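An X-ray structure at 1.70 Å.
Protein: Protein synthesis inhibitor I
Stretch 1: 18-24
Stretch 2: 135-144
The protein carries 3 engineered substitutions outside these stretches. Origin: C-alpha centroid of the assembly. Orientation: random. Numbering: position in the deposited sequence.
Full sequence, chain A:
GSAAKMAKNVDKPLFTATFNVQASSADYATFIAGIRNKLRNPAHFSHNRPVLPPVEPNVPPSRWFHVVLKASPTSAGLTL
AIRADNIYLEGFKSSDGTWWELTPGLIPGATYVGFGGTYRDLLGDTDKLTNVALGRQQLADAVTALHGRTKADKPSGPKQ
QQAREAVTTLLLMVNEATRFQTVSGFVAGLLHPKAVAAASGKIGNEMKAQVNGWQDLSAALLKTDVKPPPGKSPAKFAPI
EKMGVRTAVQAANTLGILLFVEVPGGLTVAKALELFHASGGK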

# COMPACT_ATOMS: atom_id res chain seq x y z
N THR A 18 -9.25 8.37 -5.69
CA THR A 18 -8.73 9.07 -6.85
C THR A 18 -7.81 10.21 -6.42
O THR A 18 -8.12 10.92 -5.45
CB THR A 18 -9.87 9.61 -7.75
OG1 THR A 18 -10.63 8.51 -8.27
CG2 THR A 18 -9.33 10.42 -8.91
N PHE A 19 -6.68 10.35 -7.10
CA PHE A 19 -5.78 11.46 -6.84
C PHE A 19 -5.31 12.10 -8.14
O PHE A 19 -4.88 11.41 -9.07
CB PHE A 19 -4.58 11.02 -5.99
CG PHE A 19 -3.62 12.13 -5.66
CD1 PHE A 19 -4.03 13.21 -4.88
CD2 PHE A 19 -2.31 12.10 -6.13
CE1 PHE A 19 -3.14 14.24 -4.57
CE2 PHE A 19 -1.41 13.13 -5.83
CZ PHE A 19 -1.83 14.21 -5.05
N ASN A 20 -5.41 13.42 -8.21
CA ASN A 20 -4.84 14.20 -9.30
C ASN A 20 -3.38 14.51 -8.96
O ASN A 20 -3.11 15.14 -7.93
CB ASN A 20 -5.69 15.47 -9.47
CG ASN A 20 -4.98 16.58 -10.22
OD1 ASN A 20 -4.02 16.36 -10.97
ND2 ASN A 20 -5.46 17.80 -10.02
N VAL A 21 -2.45 14.08 -9.81
CA VAL A 21 -1.03 14.18 -9.49
C VAL A 21 -0.51 15.62 -9.38
O VAL A 21 0.59 15.85 -8.89
CB VAL A 21 -0.12 13.37 -10.46
CG1 VAL A 21 -0.63 11.95 -10.60
CG2 VAL A 21 -0.05 14.03 -11.83
N GLN A 22 -1.30 16.59 -9.84
CA GLN A 22 -0.91 17.99 -9.71
C GLN A 22 -1.55 18.66 -8.49
O GLN A 22 -1.34 19.86 -8.25
CB GLN A 22 -1.21 18.77 -11.00
CG GLN A 22 -0.35 18.36 -12.21
CD GLN A 22 1.15 18.60 -12.02
OE1 GLN A 22 1.58 19.63 -11.49
NE2 GLN A 22 1.96 17.64 -12.46
N ALA A 23 -2.32 17.90 -7.71
CA ALA A 23 -3.05 18.45 -6.57
C ALA A 23 -2.15 18.76 -5.37
O ALA A 23 -0.97 18.40 -5.35
CB ALA A 23 -4.20 17.53 -6.16
N SER A 24 -2.71 19.44 -4.37
CA SER A 24 -1.93 19.92 -3.23
C SER A 24 -1.51 18.79 -2.30
O SER A 24 -2.08 17.69 -2.33
CB SER A 24 -2.73 20.93 -2.41
OG SER A 24 -3.82 20.29 -1.75
N GLY A 135 8.66 11.84 -5.67
CA GLY A 135 8.31 13.24 -5.84
C GLY A 135 7.17 13.40 -6.83
O GLY A 135 6.70 12.41 -7.41
N ARG A 136 6.72 14.64 -7.04
CA ARG A 136 5.62 14.89 -7.96
C ARG A 136 5.91 14.46 -9.40
O ARG A 136 5.09 13.79 -10.03
CB ARG A 136 5.18 16.36 -7.92
CG ARG A 136 3.84 16.59 -8.59
CD ARG A 136 3.47 18.07 -8.68
NE ARG A 136 3.26 18.71 -7.38
CZ ARG A 136 2.17 18.57 -6.64
NH1 ARG A 136 1.19 17.78 -7.03
NH2 ARG A 136 2.05 19.22 -5.49
N GLN A 137 7.06 14.86 -9.95
CA GLN A 137 7.38 14.49 -11.33
C GLN A 137 7.58 12.97 -11.50
O GLN A 137 7.21 12.41 -12.53
CB GLN A 137 8.59 15.25 -11.85
CG GLN A 137 8.67 15.22 -13.37
CD GLN A 137 7.45 15.87 -13.99
OE1 GLN A 137 7.10 17.00 -13.66
NE2 GLN A 137 6.77 15.14 -14.88
N GLN A 138 8.16 12.32 -10.49
CA GLN A 138 8.34 10.87 -10.55
C GLN A 138 6.99 10.17 -10.55
O GLN A 138 6.82 9.13 -11.20
CB GLN A 138 9.19 10.35 -9.39
CG GLN A 138 10.67 10.69 -9.49
CD GLN A 138 10.96 12.14 -9.14
OE1 GLN A 138 10.06 12.89 -8.74
NE2 GLN A 138 12.22 12.54 -9.27
N LEU A 139 6.05 10.72 -9.79
CA LEU A 139 4.69 10.20 -9.76
C LEU A 139 4.03 10.36 -11.12
O LEU A 139 3.48 9.41 -11.68
CB LEU A 139 3.87 10.90 -8.68
CG LEU A 139 2.38 10.56 -8.60
CD1 LEU A 139 2.21 9.09 -8.29
CD2 LEU A 139 1.66 11.41 -7.54
N ALA A 140 4.12 11.57 -11.67
CA ALA A 140 3.55 11.86 -12.98
C ALA A 140 4.21 11.03 -14.08
O ALA A 140 3.53 10.53 -14.97
CB ALA A 140 3.65 13.35 -13.30
N ASP A 141 5.53 10.88 -14.03
CA ASP A 141 6.22 10.10 -15.07
C ASP A 141 5.89 8.61 -14.97
O ASP A 141 5.77 7.92 -15.98
CB ASP A 141 7.74 10.32 -15.01
CG ASP A 141 8.15 11.71 -15.47
OD1 ASP A 141 7.31 12.43 -16.04
OD2 ASP A 141 9.33 12.08 -15.26
N ALA A 142 5.73 8.11 -13.74
CA ALA A 142 5.33 6.72 -13.54
C ALA A 142 3.91 6.48 -14.06
O ALA A 142 3.64 5.45 -14.69
CB ALA A 142 5.44 6.32 -12.07
N VAL A 143 3.01 7.43 -13.80
CA VAL A 143 1.64 7.31 -14.30
C VAL A 143 1.64 7.32 -15.83
O VAL A 143 0.97 6.51 -16.46
CB VAL A 143 0.71 8.41 -13.72
CG1 VAL A 143 -0.60 8.49 -14.48
CG2 VAL A 143 0.44 8.15 -12.26
N THR A 144 2.44 8.21 -16.41
CA THR A 144 2.57 8.29 -17.87
C THR A 144 3.09 6.99 -18.48
O THR A 144 2.56 6.52 -19.49
CB THR A 144 3.50 9.44 -18.28
OG1 THR A 144 2.94 10.69 -17.84
CG2 THR A 144 3.68 9.48 -19.79

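The first stretch leaves a strand at Asn20 and folds into a type I beta turn, Asn20 to Ala23, which lies against the first turns of the helix that begins at Arg136. The closest CA pair is Val21 CA and Ala140 CA, 6.2 Å apart, near enough for small aliphatic side chains to touch directly. Together the two stretches bury 357 Å².

The turn is held from within. Ala23 N donates to Asn20 O at 2.9 Å, and Gln22 N donates to Asn20 OD1 at 3.0 Å with an N-H...O angle of 165°. Both bonds use acceptors of Asn20; the carbonyls of Val21 and Ala23 accept from Arg136 instead. Its NH1 donates to Val21 O at 2.7 Å (144°) and to Ala23 O at 2.8 Å (151°), so each of its two protons has an acceptor. Both oxygens lie near the guanidinium plane, at its edge, where the N-H bonds point. A weak bond adds to this, from Arg136 NH2 to Ala23 O at 3.1 Å (135°); NH2 is also hydrogen-bonded elsewhere in the structure. Gln22 O lies 3.5 Å from Arg136 NH1, but the angle is too poor for a hydrogen bond. The Gln22 side chain starts away from the helix, yet its OE1 comes within 3.7 Å of Arg136 CD, a contact with carbon rather than a donor.

Beside this polar cluster the packing is apolar. Val21 points toward the helix: its CG1 meets Leu139 CD2 at 3.9 Å and Val143 CG2 at 4.3 Å, while CG2 meets Ala140 CB at 4.0 Å. Leu139 CD2 also approaches the edge of the Phe19 ring, 3.9 Å from CE2. From Leu139 to Thr144 the backbone amides donate to carbonyls within the stretch, as in Ala140 N to Arg136 O at 2.9 Å. All the hydrogen bonds between the stretches are donated by the Arg136 side chain.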